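Local coordinates for protein 4-hydroxy-3-methylbut-2-enyl diphosphate reductase (Aquifex aeolicus, PDB 3DNF) that reduces (2E)-4-hydroxy-3-methylbut-2-enyl diphosphate to isopentenyl and dimethylallyl diphosphate at an iron-sulfur cluster, the last step of the non-mevalonate route to isoprenoid precursors, at residues P77-E82 against Y133-N138; G113-L118 against G151-H156; P208-M213 against V255-I260. All coordinates share one frame; numbering follows the deposited sequence.

Contact 1 (P77-E82 against Y133-N138)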
ATOM      1  N   PRO B  77       6.158  -9.101  25.919  1.00 32.50           N
ATOM      2  CA  PRO B  77       4.937  -8.365  26.346  1.00 31.55           C
ATOM      3  C   PRO B  77       5.156  -7.557  27.634  1.00 31.35           C
ATOM      4  O   PRO B  77       5.893  -8.039  28.527  1.00 30.51           O
ATOM      5  CB  PRO B  77       3.902  -9.474  26.514  1.00 32.09           C
ATOM      6  CG  PRO B  77       4.381 -10.563  25.544  1.00 30.83           C
ATOM      7  CD  PRO B  77       5.904 -10.537  25.678  1.00 32.23           C
ATOM      8  N   PRO B  78       4.530  -6.371  27.737  1.00 31.39           N
ATOM      9  CA  PRO B  78       4.754  -5.537  28.919  1.00 30.89           C
ATOM     10  C   PRO B  78       4.313  -6.221  30.228  1.00 30.59           C
ATOM     11  O   PRO B  78       4.963  -6.064  31.275  1.00 28.77           O
ATOM     12  CB  PRO B  78       3.969  -4.262  28.607  1.00 31.59           C
ATOM     13  CG  PRO B  78       2.900  -4.702  27.654  1.00 32.39           C
ATOM     14  CD  PRO B  78       3.540  -5.770  26.809  1.00 30.40           C
ATOM     15  N   GLU B  79       3.221  -6.983  30.207  1.00 30.80           N
ATOM     16  CA  GLU B  79       2.833  -7.704  31.416  1.00 29.14           C
ATOM     17  C   GLU B  79       3.834  -8.806  31.885  1.00 29.13           C
ATOM     18  O   GLU B  79       3.854  -9.179  33.059  1.00 28.54           O
ATOM     19  CB  GLU B  79       1.407  -8.291  31.256  1.00 29.74           C
ATOM     20  CG  GLU B  79       1.320  -9.445  30.245  1.00 29.68           C
ATOM     21  CD  GLU B  79       1.022  -9.007  28.793  1.00 33.98           C
ATOM     22  OE1 GLU B  79       1.321  -7.854  28.361  1.00 34.52           O
ATOM     23  OE2 GLU B  79       0.516  -9.882  28.053  1.00 34.93           O
ATOM     24  N   LYS B  80       4.627  -9.347  30.953  1.00 29.30           N
ATOM     25  CA  LYS B  80       5.649 -10.334  31.312  1.00 30.05           C
ATOM     26  C   LYS B  80       6.854  -9.624  31.890  1.00 29.01           C
ATOM     27  O   LYS B  80       7.449 -10.106  32.871  1.00 27.52           O
ATOM     28  CB  LYS B  80       6.068 -11.207  30.118  1.00 31.14           C
ATOM     29  CG  LYS B  80       6.911 -12.420  30.559  1.00 32.13           C
ATOM     30  CD  LYS B  80       7.258 -13.361  29.400  1.00 34.60           C
ATOM     31  CE  LYS B  80       8.064 -14.541  29.916  1.00 37.25           C
ATOM     32  NZ  LYS B  80       8.199 -15.597  28.850  1.00 40.94           N
ATOM     33  N   GLU B  81       7.207  -8.485  31.285  1.00 29.22           N
ATOM     34  CA  GLU B  81       8.275  -7.658  31.861  1.00 30.57           C
ATOM     35  C   GLU B  81       7.902  -7.278  33.301  1.00 29.97           C
ATOM     36  O   GLU B  81       8.745  -7.394  34.225  1.00 30.23           O
ATOM     37  CB  GLU B  81       8.454  -6.396  31.037  1.00 30.13           C
ATOM     38  CG  GLU B  81       9.630  -5.574  31.566  1.00 33.28           C
ATOM     39  CD  GLU B  81       9.961  -4.380  30.682  1.00 36.11           C
ATOM     40  OE1 GLU B  81       9.721  -4.475  29.469  1.00 38.51           O
ATOM     41  OE2 GLU B  81      10.459  -3.358  31.216  1.00 38.87           O
ATOM     42  N   GLU B  82       6.652  -6.895  33.519  1.00 30.25           N
ATOM     43  CA  GLU B  82       6.205  -6.517  34.859  1.00 30.26           C
ATOM     44  C   GLU B  82       6.226  -7.722  35.814  1.00 29.19           C
ATOM     45  O   GLU B  82       6.592  -7.580  36.970  1.00 28.83           O
ATOM     46  CB  GLU B  82       4.829  -5.811  34.848  1.00 31.15           C
ATOM     47  CG  GLU B  82       4.366  -5.319  36.221  1.00 35.83           C
ATOM     48  CD  GLU B  82       5.237  -4.208  36.853  1.00 41.96           C
ATOM     49  OE1 GLU B  82       6.126  -3.615  36.190  1.00 44.24           O
ATOM     50  OE2 GLU B  82       4.998  -3.920  38.057  1.00 45.16           O
ATOM     51  N   TYR B 133       1.871  -5.072  23.537  1.00 30.88           N
ATOM     52  CA  TYR B 133       1.755  -3.608  23.605  1.00 30.79           C
ATOM     53  C   TYR B 133       0.405  -3.109  23.049  1.00 30.72           C
ATOM     54  O   TYR B 133      -0.203  -2.183  23.605  1.00 30.21           O
ATOM     55  CB  TYR B 133       2.961  -2.963  22.908  1.00 31.37           C
ATOM     56  CG  TYR B 133       4.085  -2.934  23.888  1.00 32.11           C
ATOM     57  CD1 TYR B 133       4.980  -3.999  23.994  1.00 31.99           C
ATOM     58  CD2 TYR B 133       4.176  -1.875  24.797  1.00 32.25           C
ATOM     59  CE1 TYR B 133       6.006  -3.991  24.955  1.00 31.91           C
ATOM     60  CE2 TYR B 133       5.189  -1.846  25.777  1.00 35.23           C
ATOM     61  CZ  TYR B 133       6.086  -2.908  25.855  1.00 32.23           C
ATOM     62  OH  TYR B 133       7.101  -2.878  26.801  1.00 36.58           O
ATOM     63  N   LEU B 134      -0.035  -3.727  21.955  1.00 29.72           N
ATOM     64  CA  LEU B 134      -1.290  -3.347  21.331  1.00 30.85           C
ATOM     65  C   LEU B 134      -2.410  -3.609  22.334  1.00 29.97           C
ATOM     66  O   LEU B 134      -3.296  -2.763  22.546  1.00 29.55           O
ATOM     67  CB  LEU B 134      -1.547  -4.178  20.063  1.00 29.84           C
ATOM     68  CG  LEU B 134      -2.855  -3.888  19.290  1.00 30.69           C
ATOM     69  CD1 LEU B 134      -2.896  -2.450  18.726  1.00 31.68           C
ATOM     70  CD2 LEU B 134      -3.068  -4.919  18.201  1.00 31.49           C
ATOM     71  N   ARG B 135      -2.352  -4.769  22.991  1.00 29.91           N
ATOM     72  CA  ARG B 135      -3.363  -5.114  23.981  1.00 29.02           C
ATOM     73  C   ARG B 135      -3.314  -4.134  25.175  1.00 30.67           C
ATOM     74  O   ARG B 135      -4.368  -3.678  25.645  1.00 30.59           O
ATOM     75  CB  ARG B 135      -3.181  -6.575  24.428  1.00 28.39           C
ATOM     76  CG  ARG B 135      -3.988  -6.985  25.687  1.00 28.72           C
ATOM     77  CD  ARG B 135      -3.877  -8.482  26.001  1.00 30.70           C
ATOM     78  NE  ARG B 135      -2.485  -8.902  26.125  1.00 31.55           N
ATOM     79  CZ  ARG B 135      -1.824  -9.675  25.257  1.00 36.16           C
ATOM     80  NH1 ARG B 135      -2.456 -10.179  24.186  1.00 35.97           N
ATOM     81  NH2 ARG B 135      -0.536  -9.971  25.482  1.00 35.14           N
ATOM     82  N   ALA B 136      -2.097  -3.793  25.600  1.00 30.73           N
ATOM     83  CA  ALA B 136      -1.898  -2.893  26.754  1.00 32.24           C
ATOM     84  C   ALA B 136      -2.481  -1.494  26.552  1.00 33.06           C
ATOM     85  O   ALA B 136      -2.955  -0.849  27.490  1.00 33.17           O
ATOM     86  CB  ALA B 136      -0.410  -2.811  27.101  1.00 32.50           C
ATOM     87  N   CYS B 137      -2.442  -1.025  25.321  1.00 32.99           N
ATOM     88  CA  CYS B 137      -2.960   0.307  25.038  0.70 34.44           C
ATOM     89  C   CYS B 137      -4.396   0.264  24.539  1.00 33.80           C
ATOM     90  O   CYS B 137      -4.916   1.240  23.992  1.00 34.15           O
ATOM     91  CB  CYS B 137      -2.065   1.046  24.063  0.70 35.16           C
ATOM     92  SG  CYS B 137      -2.168   0.364  22.436  0.70 40.68           S
ATOM     93  N   ASN B 138      -5.066  -0.855  24.811  1.00 33.02           N
ATOM     94  CA  ASN B 138      -6.500  -1.058  24.462  1.00 32.11           C
ATOM     95  C   ASN B 138      -6.780  -0.987  22.960  1.00 30.86           C
ATOM     96  O   ASN B 138      -7.860  -0.593  22.505  1.00 30.61           O
ATOM     97  CB  ASN B 138      -7.386  -0.088  25.224  1.00 32.35           C
ATOM     98  CG  ASN B 138      -7.207  -0.222  26.696  1.00 36.66           C
ATOM     99  OD1 ASN B 138      -7.127  -1.338  27.227  1.00 39.10           O
ATOM    100  ND2 ASN B 138      -7.081   0.913  27.377  1.00 41.31           N
TER
HETATM  101  O   HOH W   1      -0.738  -6.727  27.369  1.00 18.36           O
HETATM  102  O   HOH W   2       7.814  -5.277  27.577  1.00 22.73           O

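Contact 2 (G113-L118 against G151-H156)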
ATOM      1  N   GLY B 113      -7.236   5.923  16.359  1.00 29.73           N
ATOM      2  CA  GLY B 113      -8.526   5.306  16.038  1.00 31.23           C
ATOM      3  C   GLY B 113      -8.405   4.243  14.947  1.00 31.44           C
ATOM      4  O   GLY B 113      -9.410   3.870  14.329  1.00 32.63           O
ATOM      5  N   TYR B 114      -7.198   3.752  14.687  1.00 30.24           N
ATOM      6  CA  TYR B 114      -7.038   2.704  13.656  1.00 29.67           C
ATOM      7  C   TYR B 114      -7.151   1.276  14.185  1.00 31.79           C
ATOM      8  O   TYR B 114      -6.783   1.006  15.338  1.00 32.05           O
ATOM      9  CB  TYR B 114      -5.661   2.787  12.953  1.00 30.17           C
ATOM     10  CG  TYR B 114      -5.491   4.019  12.115  1.00 30.03           C
ATOM     11  CD1 TYR B 114      -5.938   4.050  10.806  1.00 31.11           C
ATOM     12  CD2 TYR B 114      -4.933   5.202  12.663  1.00 29.83           C
ATOM     13  CE1 TYR B 114      -5.807   5.205  10.036  1.00 30.12           C
ATOM     14  CE2 TYR B 114      -4.791   6.348  11.905  1.00 28.15           C
ATOM     15  CZ  TYR B 114      -5.236   6.346  10.583  1.00 29.68           C
ATOM     16  OH  TYR B 114      -5.115   7.474   9.835  1.00 29.26           O
ATOM     17  N   PHE B 115      -7.651   0.373  13.334  1.00 29.80           N
ATOM     18  CA  PHE B 115      -7.529  -1.077  13.558  1.00 29.86           C
ATOM     19  C   PHE B 115      -6.128  -1.457  13.035  1.00 29.37           C
ATOM     20  O   PHE B 115      -5.789  -1.100  11.936  1.00 30.05           O
ATOM     21  CB  PHE B 115      -8.583  -1.808  12.732  1.00 30.97           C
ATOM     22  CG  PHE B 115      -8.513  -3.308  12.836  1.00 31.67           C
ATOM     23  CD1 PHE B 115      -9.158  -3.974  13.877  1.00 32.24           C
ATOM     24  CD2 PHE B 115      -7.806  -4.057  11.886  1.00 31.18           C
ATOM     25  CE1 PHE B 115      -9.104  -5.382  13.974  1.00 33.86           C
ATOM     26  CE2 PHE B 115      -7.743  -5.468  11.973  1.00 31.92           C
ATOM     27  CZ  PHE B 115      -8.409  -6.128  13.006  1.00 33.64           C
ATOM     28  N   VAL B 116      -5.338  -2.151  13.835  1.00 28.58           N
ATOM     29  CA  VAL B 116      -3.908  -2.334  13.494  1.00 29.53           C
ATOM     30  C   VAL B 116      -3.681  -3.670  12.763  1.00 29.18           C
ATOM     31  O   VAL B 116      -4.079  -4.742  13.212  1.00 30.88           O
ATOM     32  CB  VAL B 116      -3.019  -2.208  14.752  1.00 29.91           C
ATOM     33  CG1 VAL B 116      -1.541  -2.568  14.450  1.00 29.13           C
ATOM     34  CG2 VAL B 116      -3.082  -0.759  15.264  1.00 29.34           C
ATOM     35  N   VAL B 117      -2.930  -3.586  11.667  1.00 28.85           N
ATOM     36  CA  VAL B 117      -2.373  -4.749  11.031  1.00 28.71           C
ATOM     37  C   VAL B 117      -0.849  -4.793  11.227  1.00 28.21           C
ATOM     38  O   VAL B 117      -0.160  -3.831  10.928  1.00 28.37           O
ATOM     39  CB  VAL B 117      -2.730  -4.716   9.545  1.00 28.59           C
ATOM     40  CG1 VAL B 117      -1.821  -5.659   8.746  1.00 29.85           C
ATOM     41  CG2 VAL B 117      -4.227  -5.051   9.332  1.00 30.42           C
ATOM     42  N   LEU B 118      -0.375  -5.861  11.837  1.00 27.99           N
ATOM     43  CA  LEU B 118       1.071  -6.078  12.025  0.70 28.69           C
ATOM     44  C   LEU B 118       1.484  -7.097  10.974  1.00 28.36           C
ATOM     45  O   LEU B 118       1.093  -8.250  11.066  1.00 28.79           O
ATOM     46  CB  LEU B 118       1.341  -6.606  13.441  0.70 28.64           C
ATOM     47  CG  LEU B 118       2.739  -7.061  13.857  0.70 28.83           C
ATOM     48  CD1 LEU B 118       3.734  -5.944  13.589  0.70 30.66           C
ATOM     49  CD2 LEU B 118       2.691  -7.449  15.364  0.70 29.86           C
ATOM     50  N   GLY B 151      -8.365 -10.443   5.494  1.00 33.07           N
ATOM     51  CA  GLY B 151      -9.832 -10.450   5.590  1.00 33.93           C
ATOM     52  C   GLY B 151     -10.446  -9.640   6.724  1.00 34.43           C
ATOM     53  O   GLY B 151     -11.325  -8.813   6.499  1.00 35.31           O
ATOM     54  N   GLU B 152      -9.993  -9.883   7.954  1.00 35.04           N
ATOM     55  CA  GLU B 152     -10.558  -9.205   9.117  1.00 34.63           C
ATOM     56  C   GLU B 152     -10.306  -7.677   9.104  1.00 34.06           C
ATOM     57  O   GLU B 152     -11.172  -6.904   9.503  1.00 34.08           O
ATOM     58  CB  GLU B 152     -10.045  -9.847  10.406  1.00 35.53           C
ATOM     59  CG  GLU B 152     -10.657  -9.308  11.694  1.00 38.30           C
ATOM     60  CD  GLU B 152     -12.071  -9.811  11.941  1.00 41.62           C
ATOM     61  OE1 GLU B 152     -12.546 -10.706  11.199  1.00 41.73           O
ATOM     62  OE2 GLU B 152     -12.713  -9.291  12.882  1.00 41.88           O
ATOM     63  N   ALA B 153      -9.131  -7.248   8.635  1.00 32.94           N
ATOM     64  CA  ALA B 153      -8.843  -5.833   8.524  1.00 32.79           C
ATOM     65  C   ALA B 153      -9.760  -5.136   7.507  1.00 33.11           C
ATOM     66  O   ALA B 153     -10.076  -3.959   7.676  1.00 32.97           O
ATOM     67  CB  ALA B 153      -7.297  -5.576   8.194  1.00 32.57           C
ATOM     68  N   LEU B 154     -10.206  -5.871   6.484  1.00 32.73           N
ATOM     69  CA  LEU B 154     -11.078  -5.294   5.446  1.00 34.72           C
ATOM     70  C   LEU B 154     -12.484  -4.947   5.951  1.00 34.71           C
ATOM     71  O   LEU B 154     -13.243  -4.252   5.270  1.00 37.12           O
ATOM     72  CB  LEU B 154     -11.136  -6.201   4.216  1.00 34.39           C
ATOM     73  CG  LEU B 154      -9.792  -6.598   3.576  1.00 36.05           C
ATOM     74  CD1 LEU B 154     -10.045  -7.243   2.210  1.00 35.60           C
ATOM     75  CD2 LEU B 154      -8.773  -5.417   3.463  1.00 36.34           C
ATOM     76  N   LYS B 155     -12.804  -5.409   7.154  1.00 35.52           N
ATOM     77  CA  LYS B 155     -14.080  -5.114   7.814  1.00 35.83           C
ATOM     78  C   LYS B 155     -14.076  -3.704   8.395  1.00 35.65           C
ATOM     79  O   LYS B 155     -15.125  -3.168   8.738  1.00 36.51           O
ATOM     80  CB  LYS B 155     -14.334  -6.126   8.936  1.00 35.38           C
ATOM     81  CG  LYS B 155     -14.605  -7.536   8.451  1.00 37.40           C
ATOM     82  CD  LYS B 155     -14.717  -8.466   9.642  1.00 39.91           C
ATOM     83  CE  LYS B 155     -15.049  -9.870   9.193  1.00 42.27           C
ATOM     84  NZ  LYS B 155     -14.986 -10.794  10.365  1.00 43.05           N
ATOM     85  N   HIS B 156     -12.904  -3.083   8.474  1.00 33.96           N
ATOM     86  CA  HIS B 156     -12.775  -1.788   9.129  1.00 32.92           C
ATOM     87  C   HIS B 156     -12.577  -0.683   8.105  1.00 33.42           C
ATOM     88  O   HIS B 156     -12.017  -0.923   7.036  1.00 34.61           O
ATOM     89  CB  HIS B 156     -11.591  -1.818  10.112  1.00 33.08           C
ATOM     90  CG  HIS B 156     -11.836  -2.721  11.271  1.00 33.40           C
ATOM     91  ND1 HIS B 156     -11.603  -4.080  11.224  1.00 35.14           N
ATOM     92  CD2 HIS B 156     -12.376  -2.477  12.484  1.00 33.10           C
ATOM     93  CE1 HIS B 156     -11.980  -4.636  12.363  1.00 30.28           C
ATOM     94  NE2 HIS B 156     -12.429  -3.677  13.155  1.00 34.69           N
TER

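Contact 3 (P208-M213 against V255-I260)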
ATOM      1  N   PRO B 208      32.412  -7.809  -6.545  1.00 31.97           N
ATOM      2  CA  PRO B 208      33.202  -7.755  -7.790  1.00 31.71           C
ATOM      3  C   PRO B 208      34.553  -7.032  -7.656  1.00 31.62           C
ATOM      4  O   PRO B 208      35.366  -7.056  -8.580  1.00 31.89           O
ATOM      5  CB  PRO B 208      32.277  -6.996  -8.763  1.00 31.74           C
ATOM      6  CG  PRO B 208      30.963  -6.787  -8.015  1.00 31.49           C
ATOM      7  CD  PRO B 208      31.320  -6.821  -6.571  1.00 32.15           C
ATOM      8  N   GLU B 209      34.782  -6.422  -6.500  1.00 31.65           N
ATOM      9  CA  GLU B 209      35.917  -5.544  -6.249  1.00 31.76           C
ATOM     10  C   GLU B 209      37.058  -6.291  -5.536  1.00 31.40           C
ATOM     11  O   GLU B 209      38.044  -5.681  -5.115  1.00 31.40           O
ATOM     12  CB  GLU B 209      35.415  -4.381  -5.387  1.00 31.93           C
ATOM     13  CG  GLU B 209      36.163  -3.068  -5.492  1.00 32.70           C
ATOM     14  CD  GLU B 209      35.477  -1.948  -4.704  1.00 32.66           C
ATOM     15  OE1 GLU B 209      35.440  -0.805  -5.219  1.00 34.62           O
ATOM     16  OE2 GLU B 209      34.975  -2.207  -3.580  1.00 35.07           O
ATOM     17  N   VAL B 210      36.905  -7.611  -5.402  1.00 31.04           N
ATOM     18  CA  VAL B 210      37.884  -8.490  -4.738  1.00 30.67           C
ATOM     19  C   VAL B 210      38.026  -9.811  -5.506  1.00 30.63           C
ATOM     20  O   VAL B 210      37.167 -10.161  -6.318  1.00 30.52           O
ATOM     21  CB  VAL B 210      37.516  -8.806  -3.235  1.00 30.77           C
ATOM     22  CG1 VAL B 210      37.486  -7.542  -2.366  1.00 30.69           C
ATOM     23  CG2 VAL B 210      36.191  -9.574  -3.124  1.00 29.81           C
ATOM     24  N   ASP B 211      39.104 -10.547  -5.242  1.00 30.63           N
ATOM     25  CA  ASP B 211      39.319 -11.848  -5.876  1.00 30.62           C
ATOM     26  C   ASP B 211      38.471 -12.968  -5.276  1.00 30.68           C
ATOM     27  O   ASP B 211      37.852 -13.742  -6.008  1.00 30.96           O
ATOM     28  CB  ASP B 211      40.800 -12.222  -5.855  1.00 30.83           C
ATOM     29  CG  ASP B 211      41.610 -11.349  -6.839  1.00 30.88           C
ATOM     30  OD1 ASP B 211      41.120 -11.340  -8.125  1.00 30.70           O
ATOM     31  OD2 ASP B 211      42.730 -10.662  -6.333  1.00 32.30           O
ATOM     32  N   VAL B 212      38.441 -13.049  -3.949  1.00 30.61           N
ATOM     33  CA  VAL B 212      37.646 -14.064  -3.261  1.00 30.35           C
ATOM     34  C   VAL B 212      36.755 -13.393  -2.240  1.00 30.05           C
ATOM     35  O   VAL B 212      37.172 -12.442  -1.576  1.00 29.98           O
ATOM     36  CB  VAL B 212      38.530 -15.147  -2.565  1.00 30.78           C
ATOM     37  CG1 VAL B 212      39.745 -14.519  -1.884  1.00 32.06           C
ATOM     38  CG2 VAL B 212      37.726 -15.972  -1.546  1.00 30.39           C
ATOM     39  N   MET B 213      35.524 -13.892  -2.158  1.00 29.55           N
ATOM     40  CA  MET B 213      34.557 -13.486  -1.152  1.00 29.76           C
ATOM     41  C   MET B 213      34.357 -14.609  -0.139  1.00 29.29           C
ATOM     42  O   MET B 213      34.094 -15.753  -0.513  1.00 28.56           O
ATOM     43  CB  MET B 213      33.226 -13.125  -1.826  1.00 29.84           C
ATOM     44  CG  MET B 213      33.127 -11.679  -2.290  1.00 30.46           C
ATOM     45  SD  MET B 213      33.334 -10.483  -0.930  1.00 32.68           S
ATOM     46  CE  MET B 213      31.840 -10.678   0.048  1.00 31.40           C
ATOM     47  N   VAL B 255      46.027 -14.470  -4.861  1.00 39.00           N
ATOM     48  CA  VAL B 255      44.992 -13.477  -4.554  1.00 39.00           C
ATOM     49  C   VAL B 255      45.631 -12.150  -4.119  1.00 38.89           C
ATOM     50  O   VAL B 255      46.696 -12.144  -3.498  1.00 38.92           O
ATOM     51  CB  VAL B 255      44.027 -14.003  -3.455  1.00 38.95           C
ATOM     52  CG1 VAL B 255      42.994 -12.956  -3.070  1.00 39.34           C
ATOM     53  CG2 VAL B 255      43.332 -15.272  -3.924  1.00 39.21           C
ATOM     54  N   LYS B 256      44.981 -11.036  -4.455  1.00 38.64           N
ATOM     55  CA  LYS B 256      45.434  -9.715  -4.027  1.00 38.39           C
ATOM     56  C   LYS B 256      44.477  -9.113  -3.002  1.00 37.94           C
ATOM     57  O   LYS B 256      44.905  -8.663  -1.937  1.00 38.10           O
ATOM     58  CB  LYS B 256      45.581  -8.774  -5.220  1.00 38.48           C
ATOM     59  CG  LYS B 256      46.361  -7.504  -4.913  1.00 39.44           C
ATOM     60  CD  LYS B 256      46.216  -6.473  -6.026  1.00 40.54           C
ATOM     61  CE  LYS B 256      44.927  -5.672  -5.854  1.00 40.29           C
ATOM     62  NZ  LYS B 256      44.752  -4.702  -6.966  1.00 41.12           N
ATOM     63  N   ARG B 257      43.188  -9.096  -3.331  1.00 37.56           N
ATOM     64  CA  ARG B 257      42.161  -8.618  -2.402  1.00 36.89           C
ATOM     65  C   ARG B 257      41.208  -9.736  -1.970  1.00 36.27           C
ATOM     66  O   ARG B 257      40.671 -10.466  -2.813  1.00 36.05           O
ATOM     67  CB  ARG B 257      41.343  -7.479  -3.013  1.00 37.06           C
ATOM     68  CG  ARG B 257      42.101  -6.206  -3.325  1.00 38.09           C
ATOM     69  CD  ARG B 257      41.277  -5.353  -4.278  1.00 39.62           C
ATOM     70  NE  ARG B 257      40.613  -6.185  -5.286  1.00 40.64           N
ATOM     71  CZ  ARG B 257      40.904  -6.201  -6.586  1.00 40.77           C
ATOM     72  NH1 ARG B 257      41.846  -5.409  -7.082  1.00 41.82           N
ATOM     73  NH2 ARG B 257      40.232  -7.008  -7.400  1.00 40.61           N
ATOM     74  N   VAL B 258      41.013  -9.859  -0.656  1.00 35.63           N
ATOM     75  CA  VAL B 258      40.012 -10.767  -0.077  1.00 34.85           C
ATOM     76  C   VAL B 258      38.891  -9.971   0.586  1.00 34.44           C
ATOM     77  O   VAL B 258      39.151  -9.059   1.374  1.00 34.27           O
ATOM     78  CB  VAL B 258      40.620 -11.714   0.992  1.00 35.01           C
ATOM     79  CG1 VAL B 258      39.560 -12.714   1.504  1.00 34.15           C
ATOM     80  CG2 VAL B 258      41.846 -12.440   0.444  1.00 34.50           C
ATOM     81  N   GLY B 259      37.650 -10.326   0.262  1.00 33.92           N
ATOM     82  CA  GLY B 259      36.485  -9.768   0.946  1.00 33.05           C
ATOM     83  C   GLY B 259      35.871 -10.716   1.968  1.00 32.95           C
ATOM     84  O   GLY B 259      35.765 -11.924   1.730  1.00 32.46           O
ATOM     85  N   ILE B 260      35.485 -10.169   3.118  1.00 32.18           N
ATOM     86  CA  ILE B 260      34.804 -10.942   4.159  1.00 32.47           C
ATOM     87  C   ILE B 260      33.512 -10.259   4.577  1.00 31.99           C
ATOM     88  O   ILE B 260      33.485  -9.053   4.886  1.00 31.65           O
ATOM     89  CB  ILE B 260      35.666 -11.132   5.441  1.00 32.05           C
ATOM     90  CG1 ILE B 260      36.995 -11.827   5.129  1.00 33.15           C
ATOM     91  CG2 ILE B 260      34.891 -11.914   6.506  1.00 32.84           C
ATOM     92  CD1 ILE B 260      37.942 -11.890   6.328  1.00 33.17           C
TER

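Contact 1 (P77-E82 against Y133-N138)
The pyrrolidine ring of Pro78 lies over one face of the Tyr133 phenol, and the two side chains slide past each other in opposite directions. Pro78 CD sits 3.8 Å from the centroid of the Tyr133 ring and 21° off the ring normal, which meets the geometry of a CH-pi contact. Further out, Pro78 CB is 3.7 Å from Tyr133 CZ, so the proline runs from above the CD1-CE1 side, where CD is offset toward the rim, to the hydroxyl end. Pro78 CG turns to the methyl of Ala136, with 3.9 Å from CG to CB. Tyr133 CG stands anti to the carbonyl carbon, beside the backbone N (chi1 -83°), and from there the ring comes nearer to the proline than its CB bond would suggest.

A salt bridge lies beside this apolar patch. Glu79 and Arg135 cross at about a right angle, and Arg135 NH2 donates to the syn lone pair of Glu79 OE2 at 2.8 Å. The other carboxylate oxygen, Glu79 OE1, accepts from a water that also takes a weak bond from Arg135 NE, so the pair is joined directly and, more weakly, through solvent. A second water lies 2.8 Å from Glu81 OE1 and also within hydrogen-bonding distance of Tyr133 OH, while Glu81 OE2 is held by Arg85.

With no buried residue among those that touch, this is a surface contact between the first turn of helix 78-86 and the last turn of helix 125-136. Helix 97-111 backs the latter: His103 stacks on Tyr133, Leu134 packs on Val106 and Thr110, and Cys137 is in disulfide linkage with Cys107.

Contact 2 (G113-L118 against G151-H156)
Aromatic stacking leads here: the Phe115 and His156 rings form an offset stack, with centroids 3.9 Å apart and planes only 13° from parallel. The overlap is displaced toward the rims, Phe115 CD1 lying 3.3 Å from His156 CE1. Phe115 CB adds a CH-pi contact to the same imidazole, 3.9 Å from its centroid. Phe115 CG stands anti to the backbone N (chi1 177°), on a CB bond that points toward 151-156.

Apolar contacts continue along the strand. Phe115 CE2 is 3.8 Å from Ala153 CB, and the same methyl meets Val117 CG2 at 3.3 Å, tighter than usual for two carbons.

Polar bonds stay within 151-156. His156 ND1 donates weakly to Glu152 O at 3.3 Å, which may help to restrain the rotation of the stacked ring, and Lys155 NZ forms a salt bridge with Glu152 OE1 at 2.6 Å.

No hydrogen bond joins the two segments; strand 115-119 pairs with strands 141-144 and 158-163. Helices 97-111 and 125-136 touch Val116, whereas residues 152-155, with helical backbone angles, meet Phe115 and Val117. They lie in the crossover connection between two parallel strands that passes over the strand between them, as in an open alpha/beta fold.

Contact 3 (P208-M213 against V255-I260)
Two neighbouring parallel strands, 212-216 and 257-262, begin side by side here. Val212 pairs with Val258 and Met213 with Gly259, and the amide of Gly259 donates to Val212 O at 2.8 Å with an N-H...O angle of 169°. One step earlier, Asp211 N donates to Arg257 O at 2.9 Å, less straight at 146°.

The Asp211 carboxylate extends the pairing beyond the strand start. Its OD2 accepts from Lys256 N at 3.0 Å, on the anti side and out of the carboxylate plane, and more weakly from Arg257 N. One oxygen thus gathers two successive backbone amides.

These strands are the inner pair of a four-stranded parallel sheet, in the order 3-6, 257-262, 212-216, 238-241, within an open alpha/beta lobe. On the face bearing Val212 and Val258, the two side chains lie side by side and point the same way, with 3.8 Å between Val212 CG1 and Val258 CG2. Val255 CG1 meets that same Val212 CG1, its side chain crossing at about a right angle, and Phe252 packs on both Val212 and Val258. On the other face the Met213 chain, bent at chi2 (-59°), brings SD to 3.7 Å from Gly259 CA, a place where a beta-carbon on residue 259 would collide with the sulfur.

The Arg257 side chain points toward 208-213 and places NE 2.6 Å from Glu209 O, while its CB packs against Val210 CG1. An alanine in place of Arg257 would keep that CB contact but would probably leave Glu209 O without its close cationic neighbour and open a gap beside Val210 CA, which lies at the guanidinium edge. Val210 also packs on Ile5 of strand 3-6.

From the N terminus, the chain reaches 77-82 first, then 113-118, then returns to the first at 133-138 before 151-156 closes the second. Contacts 1 and 2 therefore cross, their segments alternating along the sequence. They also touch in space, through Leu134 CD1 and Val116 CG2 at 3.9 Å. Contact 1 joins the lobe built on the 34-36/68-71 sheet to helix 125-136, whereas contact 2 works inside the lobe of strands 115-119 and 158-163. Contact 3 follows in series, closing the 208-260 loop within the sheet that also holds the N-terminal strand 3-6, with its nearest atoms about 31 Å from contact 2, on the opposite side of the chain's centre.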